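Local coordinates for protein SidF, inhibitor of growth family, member 3 (Legionella pneumophila subsp. pneumophila, PDB 4FYE) that probably removes phosphate from phosphoinositides, acting as a phosphatidylinositol-3,4,5-trisphosphate 3-phosphatase of Legionella, at residues Q411-S416 with T449-R454; M383-D388 with N441-N446; N485-E490 with Y547-Q552; E492-E497 with K540-A545; A306-D311 with D639-K644. The protein carries 1 engineered substitution. One frame throughout, in Å; residues are numbered along the deposited sequence.

Contact 1. Residues Q411-S416 with T449-R454; sequences QARMSS and TDDVIR
Arg413 and Asp451 close a salt bridge that ties a sheet strand, 402-416, to helix 438-458, with Arg454 completing a three-residue network. On the helix, Asp450 turns elsewhere, toward Arg557, and Asp451 is the first residue to meet the strand. Its carboxylate is gripped side-on. Arg413 NE gives a bond of 3.1 Å to Asp451 OD2. Arg413 NH2 reaches Asp451 OD1 at 3.0 Å through the syn lone pair and also bonds to Asp451 OD2. The two flat groups are not coplanar but turned 44° apart. Asp451 OD2 is also taken by the hydroxyl of Tyr640, which further limits rotation of the carboxylate. Arg413 gets there by a bend in its chain at chi2 (-88°). Its third nitrogen, NH1, folds back to Ala412 O at 3.0 Å. One helical turn on, Arg454 adds a second positive group beside the shared carboxylate. Arg454 NH2 lies 3.4 Å from Asp451 OD1, which stands well out of its guanidinium plane, so charge alone joins them.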
# COMPACT_ATOMS: atom_id res chain seq x y z
N GLN A 411 -4.20 -17.31 1.76
CA GLN A 411 -3.06 -17.57 2.62
C GLN A 411 -2.53 -16.22 3.09
O GLN A 411 -2.26 -15.35 2.28
CB GLN A 411 -1.95 -18.31 1.88
CG GLN A 411 -2.34 -19.72 1.44
CD GLN A 411 -1.13 -20.56 1.04
OE1 GLN A 411 -0.85 -20.71 -0.16
NE2 GLN A 411 -0.41 -21.10 2.03
N ALA A 412 -2.39 -16.08 4.40
CA ALA A 412 -1.91 -14.91 5.05
C ALA A 412 -0.41 -14.94 5.45
O ALA A 412 0.15 -15.97 5.86
CB ALA A 412 -2.71 -14.73 6.30
N ARG A 413 0.21 -13.79 5.33
CA ARG A 413 1.47 -13.57 5.96
C ARG A 413 1.45 -12.10 6.43
O ARG A 413 1.23 -11.17 5.66
CB ARG A 413 2.65 -13.82 5.00
CG ARG A 413 2.64 -15.08 4.15
CD ARG A 413 3.29 -16.10 4.99
NE ARG A 413 3.59 -17.31 4.27
CZ ARG A 413 2.82 -18.39 4.34
NH1 ARG A 413 1.71 -18.35 5.06
NH2 ARG A 413 3.17 -19.50 3.70
N MET A 414 1.70 -11.91 7.71
CA MET A 414 1.57 -10.63 8.25
C MET A 414 2.74 -10.36 9.12
O MET A 414 3.04 -11.22 9.95
CB MET A 414 0.32 -10.50 9.07
CG MET A 414 0.35 -9.09 9.63
SD MET A 414 -1.15 -8.77 10.49
CE MET A 414 -0.99 -7.13 11.07
N SER A 415 3.38 -9.19 8.93
CA SER A 415 4.44 -8.72 9.86
C SER A 415 4.14 -7.34 10.41
O SER A 415 3.40 -6.60 9.82
CB SER A 415 5.83 -8.72 9.21
OG SER A 415 5.88 -7.89 8.05
N SER A 416 4.71 -6.96 11.53
CA SER A 416 4.40 -5.65 12.02
C SER A 416 5.60 -5.11 12.73
O SER A 416 5.86 -5.46 13.88
CB SER A 416 3.23 -5.75 12.94
OG SER A 416 2.89 -4.46 13.38
N THR A 449 10.62 -17.77 5.52
CA THR A 449 11.79 -18.54 5.26
C THR A 449 11.44 -19.96 4.75
O THR A 449 12.03 -20.41 3.78
CB THR A 449 12.88 -18.46 6.39
OG1 THR A 449 13.38 -19.77 6.65
CG2 THR A 449 12.40 -17.86 7.70
N ASP A 450 10.47 -20.64 5.36
CA ASP A 450 9.99 -21.96 4.82
C ASP A 450 9.53 -21.84 3.32
O ASP A 450 9.95 -22.64 2.47
CB ASP A 450 8.92 -22.62 5.74
CG ASP A 450 9.52 -23.11 7.15
OD1 ASP A 450 10.47 -23.94 7.15
OD2 ASP A 450 9.03 -22.72 8.25
N ASP A 451 8.76 -20.78 2.99
CA ASP A 451 8.33 -20.54 1.59
C ASP A 451 9.52 -20.39 0.70
O ASP A 451 9.49 -20.80 -0.46
CB ASP A 451 7.52 -19.26 1.43
CG ASP A 451 6.26 -19.26 2.20
OD1 ASP A 451 6.00 -20.25 2.92
OD2 ASP A 451 5.52 -18.28 2.10
N VAL A 452 10.57 -19.73 1.20
CA VAL A 452 11.76 -19.65 0.38
C VAL A 452 12.50 -21.00 0.20
O VAL A 452 13.04 -21.24 -0.87
CB VAL A 452 12.70 -18.54 0.84
CG1 VAL A 452 14.10 -18.71 0.28
CG2 VAL A 452 12.16 -17.23 0.34
N ILE A 453 12.50 -21.85 1.23
CA ILE A 453 13.10 -23.19 1.15
C ILE A 453 12.36 -23.99 0.06
O ILE A 453 12.99 -24.46 -0.89
CB ILE A 453 13.12 -23.94 2.53
CG1 ILE A 453 13.91 -23.17 3.61
CG2 ILE A 453 13.68 -25.37 2.42
CD1 ILE A 453 15.31 -22.75 3.22
N ARG A 454 11.03 -24.08 0.16
CA ARG A 454 10.23 -24.84 -0.77
C ARG A 454 10.49 -24.38 -2.17
O ARG A 454 10.72 -25.19 -3.06
CB ARG A 454 8.75 -24.66 -0.50
CG ARG A 454 8.28 -25.26 0.81
CD ARG A 454 6.77 -25.36 0.76
NE ARG A 454 6.18 -24.86 2.00
CZ ARG A 454 5.38 -23.80 2.08
NH1 ARG A 454 5.07 -23.09 0.99
NH2 ARG A 454 4.89 -23.44 3.26

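Contact 2. Residues M383-D388 with N441-N446; sequences MMDAFD and NARFVN
Asp385 and Arg443 form a buried salt bridge between helix 373-387 and helix 438-458, and practically all the surface hidden by this contact belongs to these two residues. The backbones stay far apart, the nearest CA atoms, of Asp385 and Phe444, being 11.8 Å from each other, and the bridge is made by length of side chain. Arg443 supplies most of it: its CG is anti to the backbone N (chi1 178°) and the chain runs extended to NE, which carries NH1 and NH2 to the two carboxylate oxygens, the side chains coming from opposite directions. The two bonds are unequal. Arg443 NH2 points almost straight at Asp385 OD1, 3.0 Å away with an N-H...O angle of 166°, whereas the bond from Arg443 NH1 to Asp385 OD2, at 2.9 Å, is weak and bent. The inequality is consistent with the twist between the groups, whose planes stand 69° apart. Arg381, one helical turn back, makes a second salt bridge to Asp385 OD2, and Gln440 OE1 accepts from Arg443 NH1. The second cation probably favours the charged form of the buried aspartate. Although Asp385 OD1 lies in the guanidinium plane, Arg443 NH2 approaches it from above the carboxylate plane.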
# COMPACT_ATOMS: atom_id res chain seq x y z
N MET A 383 -8.10 -11.57 11.73
CA MET A 383 -8.97 -11.79 10.57
C MET A 383 -8.20 -12.38 9.33
O MET A 383 -8.70 -13.27 8.65
CB MET A 383 -9.83 -10.55 10.25
CG MET A 383 -10.52 -9.90 11.44
SD MET A 383 -11.67 -10.92 12.46
CE MET A 383 -10.61 -12.17 13.12
N MET A 384 -6.99 -11.91 9.08
CA MET A 384 -6.14 -12.56 8.08
C MET A 384 -5.98 -14.04 8.38
O MET A 384 -6.10 -14.87 7.46
CB MET A 384 -4.75 -11.86 7.95
CG MET A 384 -4.79 -10.49 7.27
SD MET A 384 -3.12 -9.78 7.13
CE MET A 384 -2.48 -11.08 6.10
N ASP A 385 -5.68 -14.38 9.64
CA ASP A 385 -5.50 -15.80 10.02
C ASP A 385 -6.83 -16.58 10.06
O ASP A 385 -6.83 -17.81 9.92
CB ASP A 385 -4.76 -15.96 11.36
CG ASP A 385 -3.23 -16.13 11.20
OD1 ASP A 385 -2.73 -16.60 10.14
OD2 ASP A 385 -2.52 -15.77 12.19
N ALA A 386 -7.93 -15.86 10.27
CA ALA A 386 -9.29 -16.44 10.23
C ALA A 386 -9.55 -17.04 8.88
O ALA A 386 -10.08 -18.18 8.78
CB ALA A 386 -10.33 -15.36 10.50
N PHE A 387 -9.18 -16.29 7.83
CA PHE A 387 -9.37 -16.79 6.46
C PHE A 387 -8.25 -17.72 6.01
O PHE A 387 -8.47 -18.52 5.09
CB PHE A 387 -9.52 -15.65 5.45
CG PHE A 387 -10.95 -15.13 5.30
CD1 PHE A 387 -11.93 -15.86 4.59
CD2 PHE A 387 -11.31 -13.89 5.84
CE1 PHE A 387 -13.22 -15.35 4.40
CE2 PHE A 387 -12.62 -13.39 5.65
CZ PHE A 387 -13.57 -14.11 4.91
N ASP A 388 -7.09 -17.66 6.68
CA ASP A 388 -5.91 -18.42 6.23
C ASP A 388 -6.16 -19.90 6.08
O ASP A 388 -6.75 -20.57 6.96
CB ASP A 388 -4.61 -18.12 7.02
CG ASP A 388 -3.42 -19.03 6.57
OD1 ASP A 388 -3.50 -20.27 6.76
OD2 ASP A 388 -2.44 -18.54 5.98
N ASN A 441 5.90 -11.86 14.58
CA ASN A 441 7.02 -11.51 13.72
C ASN A 441 7.99 -12.67 13.54
O ASN A 441 8.41 -13.00 12.39
CB ASN A 441 7.70 -10.22 14.22
CG ASN A 441 6.91 -8.97 13.85
OD1 ASN A 441 6.06 -9.00 12.96
ND2 ASN A 441 7.18 -7.87 14.55
N ALA A 442 8.29 -13.35 14.63
CA ALA A 442 8.96 -14.66 14.53
C ALA A 442 8.16 -15.76 13.72
O ALA A 442 8.73 -16.42 12.83
CB ALA A 442 9.39 -15.16 15.91
N ARG A 443 6.88 -15.95 13.98
CA ARG A 443 6.07 -16.77 13.09
C ARG A 443 6.28 -16.38 11.60
O ARG A 443 6.69 -17.22 10.77
CB ARG A 443 4.61 -16.59 13.47
CG ARG A 443 3.59 -17.33 12.59
CD ARG A 443 2.36 -17.62 13.44
NE ARG A 443 1.32 -18.25 12.66
CZ ARG A 443 0.40 -17.60 11.97
NH1 ARG A 443 0.36 -16.28 12.00
NH2 ARG A 443 -0.52 -18.30 11.29
N PHE A 444 6.03 -15.09 11.29
CA PHE A 444 6.20 -14.55 9.93
C PHE A 444 7.59 -14.87 9.38
O PHE A 444 7.74 -15.36 8.27
CB PHE A 444 5.95 -13.04 9.97
CG PHE A 444 6.19 -12.33 8.66
CD1 PHE A 444 5.20 -12.25 7.70
CD2 PHE A 444 7.43 -11.74 8.40
CE1 PHE A 444 5.42 -11.58 6.50
CE2 PHE A 444 7.66 -11.07 7.23
CZ PHE A 444 6.65 -10.99 6.26
N VAL A 445 8.63 -14.65 10.17
CA VAL A 445 9.94 -14.94 9.66
C VAL A 445 10.03 -16.42 9.29
O VAL A 445 10.48 -16.78 8.17
CB VAL A 445 11.06 -14.46 10.62
CG1 VAL A 445 12.40 -15.08 10.25
CG2 VAL A 445 11.17 -12.93 10.56
N ASN A 446 9.57 -17.30 10.17
CA ASN A 446 9.61 -18.75 9.85
C ASN A 446 8.81 -19.07 8.56
O ASN A 446 9.26 -19.81 7.68
CB ASN A 446 9.02 -19.56 10.99
CG ASN A 446 9.90 -19.61 12.19
OD1 ASN A 446 11.14 -19.56 12.09
ND2 ASN A 446 9.26 -19.73 13.37

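Contact 3. Residues N485-E490 with Y547-Q552; sequences NQQITE and YELHNQ
Ile488 meets two neighbours on helix 522-583 in two different ways. Its CD1 methyl sits over the centre of the His550 imidazole, 3.7 Å from Ile488 CD1 to the ring centroid. The approach is only 8° off the ring normal, a CH-pi contact in which the side chains cross at about a right angle. Against Leu549 it instead slides past in the opposite direction, Ile488 CG1 lying 3.7 Å from Leu549 CB. This is the packing of two antiparallel helices in a predicted coiled-coil region, whose local axes come within 9.8 Å. Their N-to-C directions differ by 159°. Leu549 turns its CD1 to the other partner on the facing helix, resting 4.0 Å from Gln487 CB, at the solvent-exposed margin of the contact. His550 is brought into reach by its first torsion (chi1 -86°), which sets CG beside the backbone N. A third helix, 438-458, holds the imidazole: His550 ND1 is hydrogen-bonded to Asn446 ND2, and Arg443 also touches the ring.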
# COMPACT_ATOMS: atom_id res chain seq x y z
N ASN A 485 7.97 -28.26 12.54
CA ASN A 485 7.13 -27.82 11.39
C ASN A 485 5.91 -28.74 11.20
O ASN A 485 4.79 -28.26 11.00
CB ASN A 485 7.95 -27.69 10.10
CG ASN A 485 8.46 -26.27 9.87
OD1 ASN A 485 7.75 -25.30 10.11
ND2 ASN A 485 9.68 -26.14 9.38
N GLN A 486 6.15 -30.05 11.32
CA GLN A 486 5.10 -31.08 11.30
C GLN A 486 4.05 -30.85 12.39
O GLN A 486 2.83 -30.86 12.13
CB GLN A 486 5.73 -32.47 11.51
CG GLN A 486 4.88 -33.63 11.03
CD GLN A 486 4.71 -33.62 9.52
OE1 GLN A 486 5.28 -34.46 8.83
NE2 GLN A 486 3.94 -32.65 8.99
N GLN A 487 4.54 -30.64 13.61
CA GLN A 487 3.71 -30.36 14.77
C GLN A 487 2.85 -29.08 14.63
O GLN A 487 1.80 -28.95 15.30
CB GLN A 487 4.62 -30.23 15.98
CG GLN A 487 5.39 -31.49 16.39
CD GLN A 487 5.91 -31.37 17.83
OE1 GLN A 487 7.07 -31.70 18.11
NE2 GLN A 487 5.05 -30.87 18.73
N ILE A 488 3.30 -28.13 13.80
CA ILE A 488 2.59 -26.87 13.58
C ILE A 488 1.50 -27.03 12.52
O ILE A 488 0.33 -26.65 12.72
CB ILE A 488 3.56 -25.73 13.14
CG1 ILE A 488 4.44 -25.24 14.31
CG2 ILE A 488 2.80 -24.53 12.54
CD1 ILE A 488 5.46 -24.17 13.89
N THR A 489 1.89 -27.59 11.38
CA THR A 489 0.95 -27.75 10.30
C THR A 489 -0.16 -28.71 10.68
O THR A 489 -1.31 -28.50 10.29
CB THR A 489 1.65 -28.08 8.98
OG1 THR A 489 2.93 -28.66 9.28
CG2 THR A 489 1.88 -26.77 8.19
N GLU A 490 0.17 -29.71 11.49
CA GLU A 490 -0.87 -30.49 12.19
C GLU A 490 -1.80 -29.59 13.04
O GLU A 490 -3.03 -29.59 12.83
CB GLU A 490 -0.31 -31.66 13.02
CG GLU A 490 0.25 -32.82 12.22
CD GLU A 490 1.02 -33.82 13.08
OE1 GLU A 490 1.92 -33.41 13.86
OE2 GLU A 490 0.73 -35.04 12.99
N TYR A 547 2.38 -20.52 18.39
CA TYR A 547 3.43 -19.57 18.66
C TYR A 547 4.60 -20.21 19.43
O TYR A 547 5.77 -20.02 19.05
CB TYR A 547 2.87 -18.37 19.41
CG TYR A 547 2.12 -17.41 18.53
CD1 TYR A 547 2.65 -17.03 17.30
CD2 TYR A 547 0.90 -16.85 18.93
CE1 TYR A 547 1.97 -16.13 16.48
CE2 TYR A 547 0.21 -15.94 18.13
CZ TYR A 547 0.75 -15.58 16.90
OH TYR A 547 0.08 -14.68 16.04
N GLU A 548 4.26 -20.99 20.47
CA GLU A 548 5.26 -21.59 21.38
C GLU A 548 6.22 -22.40 20.53
O GLU A 548 7.44 -22.40 20.76
CB GLU A 548 4.60 -22.51 22.43
CG GLU A 548 4.12 -21.85 23.73
CD GLU A 548 5.06 -22.08 24.93
OE1 GLU A 548 5.07 -23.21 25.50
OE2 GLU A 548 5.77 -21.13 25.32
N LEU A 549 5.66 -23.06 19.52
CA LEU A 549 6.44 -23.90 18.61
C LEU A 549 7.32 -23.06 17.69
O LEU A 549 8.54 -23.35 17.53
CB LEU A 549 5.50 -24.82 17.83
CG LEU A 549 4.88 -25.92 18.71
CD1 LEU A 549 3.86 -26.77 17.94
CD2 LEU A 549 5.97 -26.80 19.32
N HIS A 550 6.72 -22.01 17.10
CA HIS A 550 7.48 -21.05 16.32
C HIS A 550 8.63 -20.54 17.12
O HIS A 550 9.76 -20.49 16.63
CB HIS A 550 6.62 -19.89 15.77
CG HIS A 550 5.91 -20.21 14.45
ND1 HIS A 550 6.58 -20.54 13.32
CD2 HIS A 550 4.57 -20.27 14.11
CE1 HIS A 550 5.72 -20.81 12.32
NE2 HIS A 550 4.48 -20.64 12.80
N ASN A 551 8.38 -20.18 18.38
CA ASN A 551 9.45 -19.61 19.19
C ASN A 551 10.60 -20.59 19.35
O ASN A 551 11.76 -20.20 19.37
CB ASN A 551 8.92 -19.05 20.52
CG ASN A 551 8.06 -17.80 20.32
OD1 ASN A 551 7.09 -17.54 21.05
ND2 ASN A 551 8.40 -17.02 19.30
N GLN A 552 10.30 -21.88 19.39
CA GLN A 552 11.38 -22.86 19.46
C GLN A 552 12.14 -22.95 18.13
O GLN A 552 13.37 -23.15 18.10
CB GLN A 552 10.86 -24.24 19.87
CG GLN A 552 10.36 -24.34 21.31
CD GLN A 552 9.63 -25.66 21.52
OE1 GLN A 552 10.24 -26.74 21.50
NE2 GLN A 552 8.31 -25.58 21.68

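Contact 4. Residues E492-E497 with K540-A545; sequences ENALKE and KKQESA
Gln542 lays its side chain alongside Leu495, the two running past each other in opposite directions. The overlap begins at the base of the glutamine, where Gln542 CB lies 4.0 Å from Leu495 CD2, and continues to its end, where Gln542 NE2 comes within 3.5 Å of Leu495 CG. That same nitrogen also rests 3.5 Å from Ala494 CB, so the amide end spans two successive residues of the facing helix by van der Waals contact. An extended chain makes this reach possible: CG of Gln542 stands beside the backbone N, and chi2, at 179°, carries the amide straight out across the gap. The setting is the antiparallel pairing of helices 482-514 and 522-583, which at this level lie in a predicted coiled coil; the local axes approach to 10.3 Å and their directions differ by 167°. Here the interface mixes aliphatic and polar surface. Leu495 is buried, and Ile539 and Ile546 of helix 522-583 also pack on it. Glu543 lends only its aliphatic part, Glu543 CG standing 4.5 Å from Leu495 CD1, while its carboxylate is engaged in a salt bridge with Arg381 of helix 373-387.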
# COMPACT_ATOMS: atom_id res chain seq x y z
N GLU A 492 -2.29 -26.31 12.93
CA GLU A 492 -2.96 -25.28 12.14
C GLU A 492 -4.13 -25.89 11.37
O GLU A 492 -5.18 -25.28 11.21
CB GLU A 492 -1.99 -24.54 11.21
CG GLU A 492 -2.53 -23.19 10.72
CD GLU A 492 -2.09 -21.97 11.55
OE1 GLU A 492 -0.88 -21.61 11.58
OE2 GLU A 492 -2.99 -21.32 12.13
N ASN A 493 -3.95 -27.13 10.93
CA ASN A 493 -5.08 -27.90 10.39
C ASN A 493 -6.28 -28.18 11.35
O ASN A 493 -7.43 -28.08 10.93
CB ASN A 493 -4.56 -29.11 9.62
CG ASN A 493 -3.83 -28.68 8.33
OD1 ASN A 493 -4.16 -27.65 7.72
ND2 ASN A 493 -2.86 -29.47 7.91
N ALA A 494 -6.02 -28.39 12.64
CA ALA A 494 -7.08 -28.48 13.69
C ALA A 494 -7.97 -27.22 13.85
O ALA A 494 -9.18 -27.30 14.20
CB ALA A 494 -6.45 -28.85 15.02
N LEU A 495 -7.35 -26.06 13.60
CA LEU A 495 -8.00 -24.75 13.67
C LEU A 495 -9.02 -24.45 12.60
O LEU A 495 -9.96 -23.68 12.82
CB LEU A 495 -6.95 -23.64 13.61
CG LEU A 495 -6.39 -23.20 14.96
CD1 LEU A 495 -5.31 -22.18 14.72
CD2 LEU A 495 -7.48 -22.59 15.83
N LYS A 496 -8.81 -25.04 11.43
CA LYS A 496 -9.61 -24.74 10.25
C LYS A 496 -11.10 -24.85 10.52
O LYS A 496 -11.82 -23.88 10.34
CB LYS A 496 -9.19 -25.59 9.05
CG LYS A 496 -7.70 -25.55 8.66
CD LYS A 496 -7.03 -24.16 8.57
CE LYS A 496 -5.60 -24.25 8.01
NZ LYS A 496 -4.82 -22.96 8.06
N GLU A 497 -11.55 -26.01 11.01
CA GLU A 497 -12.93 -26.21 11.46
C GLU A 497 -13.44 -25.05 12.36
O GLU A 497 -14.32 -24.26 11.99
CB GLU A 497 -13.00 -27.54 12.19
CG GLU A 497 -14.23 -28.38 11.89
CD GLU A 497 -15.42 -27.53 11.49
OE1 GLU A 497 -15.95 -26.79 12.35
OE2 GLU A 497 -15.83 -27.60 10.31
N LYS A 540 -7.61 -18.59 20.33
CA LYS A 540 -6.59 -18.02 21.22
C LYS A 540 -5.63 -19.07 21.77
O LYS A 540 -4.41 -18.95 21.58
CB LYS A 540 -7.19 -17.26 22.41
CG LYS A 540 -7.73 -15.88 22.09
CD LYS A 540 -6.67 -15.00 21.46
CE LYS A 540 -7.33 -13.96 20.56
NZ LYS A 540 -8.51 -13.36 21.26
N LYS A 541 -6.20 -20.08 22.43
CA LYS A 541 -5.44 -21.16 23.08
C LYS A 541 -4.55 -21.95 22.10
O LYS A 541 -3.37 -22.19 22.37
CB LYS A 541 -6.41 -22.11 23.82
CG LYS A 541 -5.75 -23.21 24.65
CD LYS A 541 -6.76 -24.20 25.21
CE LYS A 541 -6.09 -25.17 26.17
NZ LYS A 541 -6.91 -26.41 26.39
N GLN A 542 -5.09 -22.32 20.95
CA GLN A 542 -4.30 -23.06 19.95
C GLN A 542 -3.30 -22.14 19.29
O GLN A 542 -2.16 -22.53 19.09
CB GLN A 542 -5.18 -23.73 18.88
CG GLN A 542 -5.78 -25.06 19.26
CD GLN A 542 -6.64 -25.63 18.14
OE1 GLN A 542 -7.86 -25.69 18.28
NE2 GLN A 542 -6.01 -26.00 16.99
N GLU A 543 -3.73 -20.93 18.94
CA GLU A 543 -2.79 -19.88 18.47
C GLU A 543 -1.53 -19.80 19.42
O GLU A 543 -0.37 -19.94 18.97
CB GLU A 543 -3.53 -18.54 18.31
CG GLU A 543 -4.42 -18.48 17.05
CD GLU A 543 -5.12 -17.12 16.76
OE1 GLU A 543 -5.29 -16.29 17.69
OE2 GLU A 543 -5.55 -16.90 15.58
N SER A 544 -1.76 -19.68 20.72
CA SER A 544 -0.66 -19.77 21.71
C SER A 544 0.32 -20.93 21.54
O SER A 544 1.53 -20.70 21.57
CB SER A 544 -1.20 -19.83 23.13
OG SER A 544 -1.65 -18.56 23.52
N ALA A 545 -0.18 -22.15 21.39
CA ALA A 545 0.73 -23.29 21.39
C ALA A 545 1.55 -23.32 20.10
O ALA A 545 2.74 -23.68 20.10
CB ALA A 545 -0.02 -24.61 21.61

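Contact 5. Residues A306-D311 with D639-K644; sequences AQRQID and DYANTK
A single water bridges Arg308 to the turn before strand 641-645. It accepts from Arg308 NH2 at 2.8 Å, lying in the plane of the guanidinium at its edge. It donates to Asp639 OD1 at 2.8 Å. It donates also to Tyr640 O, at 2.6 Å. The face of that guanidinium is used as well: Ala641 CA lies over it, 3.5 Å from Arg308 NH2, and Ala641 CB also touches this nitrogen. A bend at chi3 (107°) turns the otherwise extended arginine into this position. A salt bridge from the second amino nitrogen, NH1, to Asp265 holds the same guanidinium. Asp639, with positive phi, is the C-prime residue of the Schellman motif closing helix 626-637, and its carboxylate pairs with Arg312 too. Helix 284-311 packs near its C-terminal end against the start of strand 641-645, which lies parallel to strand 353-360 and also bonds through Asn642 to Phe267. The strand leads on to helix 652-668, a strand-loop-helix order consistent with the phosphate-binding loop of cysteine-based phosphatases.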
# COMPACT_ATOMS: atom_id res chain seq x y z
N ALA A 306 -7.82 -11.28 -5.91
CA ALA A 306 -8.18 -12.21 -6.99
C ALA A 306 -8.31 -11.47 -8.30
O ALA A 306 -7.92 -12.00 -9.33
CB ALA A 306 -9.47 -12.93 -6.67
N GLN A 307 -8.87 -10.26 -8.28
CA GLN A 307 -9.01 -9.40 -9.51
C GLN A 307 -7.62 -9.03 -9.99
O GLN A 307 -7.41 -9.03 -11.19
CB GLN A 307 -9.88 -8.09 -9.28
CG GLN A 307 -10.51 -7.49 -10.57
CD GLN A 307 -11.74 -8.25 -11.12
OE1 GLN A 307 -12.71 -8.54 -10.40
NE2 GLN A 307 -11.73 -8.56 -12.41
N ARG A 308 -6.68 -8.68 -9.09
CA ARG A 308 -5.33 -8.34 -9.55
C ARG A 308 -4.77 -9.60 -10.32
O ARG A 308 -4.20 -9.48 -11.40
CB ARG A 308 -4.38 -7.93 -8.39
CG ARG A 308 -2.89 -7.93 -8.78
CD ARG A 308 -1.86 -7.23 -7.78
NE ARG A 308 -1.26 -8.35 -7.26
CZ ARG A 308 -0.05 -8.83 -7.42
NH1 ARG A 308 1.00 -8.15 -7.87
NH2 ARG A 308 0.06 -10.01 -6.88
N GLN A 309 -5.02 -10.79 -9.78
CA GLN A 309 -4.48 -11.97 -10.34
C GLN A 309 -5.04 -12.16 -11.74
O GLN A 309 -4.29 -12.48 -12.64
CB GLN A 309 -4.78 -13.15 -9.42
CG GLN A 309 -4.06 -14.44 -9.77
CD GLN A 309 -4.20 -15.49 -8.68
OE1 GLN A 309 -4.97 -16.42 -8.83
NE2 GLN A 309 -3.48 -15.31 -7.57
N ILE A 310 -6.34 -11.91 -11.96
CA ILE A 310 -6.90 -11.97 -13.29
C ILE A 310 -6.25 -10.89 -14.25
O ILE A 310 -5.94 -11.20 -15.45
CB ILE A 310 -8.46 -11.87 -13.28
CG1 ILE A 310 -9.17 -13.22 -13.06
CG2 ILE A 310 -8.97 -11.46 -14.66
CD1 ILE A 310 -8.85 -13.98 -11.82
N ASP A 311 -6.06 -9.66 -13.75
CA ASP A 311 -5.44 -8.55 -14.51
C ASP A 311 -4.05 -8.93 -15.01
O ASP A 311 -3.58 -8.40 -16.01
CB ASP A 311 -5.12 -7.36 -13.57
CG ASP A 311 -6.33 -6.65 -13.09
OD1 ASP A 311 -7.45 -7.11 -13.50
OD2 ASP A 311 -6.16 -5.66 -12.29
N ASP A 639 6.06 -13.87 -5.60
CA ASP A 639 4.86 -13.53 -6.32
C ASP A 639 3.57 -13.51 -5.47
O ASP A 639 2.52 -13.94 -5.95
CB ASP A 639 4.68 -14.45 -7.54
CG ASP A 639 3.62 -13.92 -8.50
OD1 ASP A 639 3.53 -12.67 -8.78
OD2 ASP A 639 2.86 -14.76 -8.97
N TYR A 640 3.67 -13.05 -4.22
CA TYR A 640 2.49 -12.68 -3.39
C TYR A 640 1.98 -11.27 -3.73
O TYR A 640 2.65 -10.52 -4.44
CB TYR A 640 2.86 -12.72 -1.90
CG TYR A 640 3.39 -14.06 -1.46
CD1 TYR A 640 3.16 -15.20 -2.22
CD2 TYR A 640 4.11 -14.20 -0.27
CE1 TYR A 640 3.66 -16.47 -1.83
CE2 TYR A 640 4.63 -15.45 0.14
CZ TYR A 640 4.38 -16.59 -0.63
OH TYR A 640 4.86 -17.83 -0.24
N ALA A 641 0.77 -10.95 -3.30
CA ALA A 641 0.28 -9.62 -3.39
C ALA A 641 0.74 -8.84 -2.11
O ALA A 641 0.28 -9.16 -1.02
CB ALA A 641 -1.23 -9.65 -3.45
N ASN A 642 1.67 -7.87 -2.22
CA ASN A 642 2.12 -7.13 -1.02
C ASN A 642 1.23 -5.89 -0.68
O ASN A 642 1.16 -4.90 -1.46
CB ASN A 642 3.62 -6.78 -1.12
CG ASN A 642 4.07 -5.73 -0.08
OD1 ASN A 642 4.39 -4.59 -0.45
ND2 ASN A 642 4.02 -6.07 1.20
N THR A 643 0.50 -5.97 0.44
CA THR A 643 -0.28 -4.82 1.02
C THR A 643 0.56 -4.19 2.17
O THR A 643 1.34 -4.86 2.83
CB THR A 643 -1.62 -5.30 1.62
OG1 THR A 643 -1.35 -6.33 2.62
CG2 THR A 643 -2.53 -5.97 0.53
N LYS A 644 0.34 -2.90 2.44
CA LYS A 644 1.20 -2.11 3.29
C LYS A 644 0.48 -0.83 3.73
O LYS A 644 -0.38 -0.26 3.02
CB LYS A 644 2.58 -1.80 2.66
CG LYS A 644 2.50 -1.32 1.26
CD LYS A 644 3.90 -1.31 0.66
CE LYS A 644 3.87 -1.21 -0.87
NZ LYS A 644 3.27 -2.50 -1.37
O HOH W 1 2.78 -10.55 -7.06

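In the fold
Most of the contacts gather at one side of the chain. Contacts 1 and 2 lie about 8 Å apart between centres, share helix 438-458, and interleave along the sequence. Contacts 3 and 4, their centres about 11 Å apart, follow them and are successive layers of one antiparallel helix pair, contact 4 nested within the loop closed by contact 3. Each lies about 12 Å from contact 2, centre to centre, and both touch it, so the helical pair packs against helices that adjoin the sheet. Contact 5 encloses all four in sequence; it shares the four-stranded sheet with contact 1 and touches it, its centre about 28 Å from that of contact 3. Direct touches from contact to contact join the sheet to the helical pair.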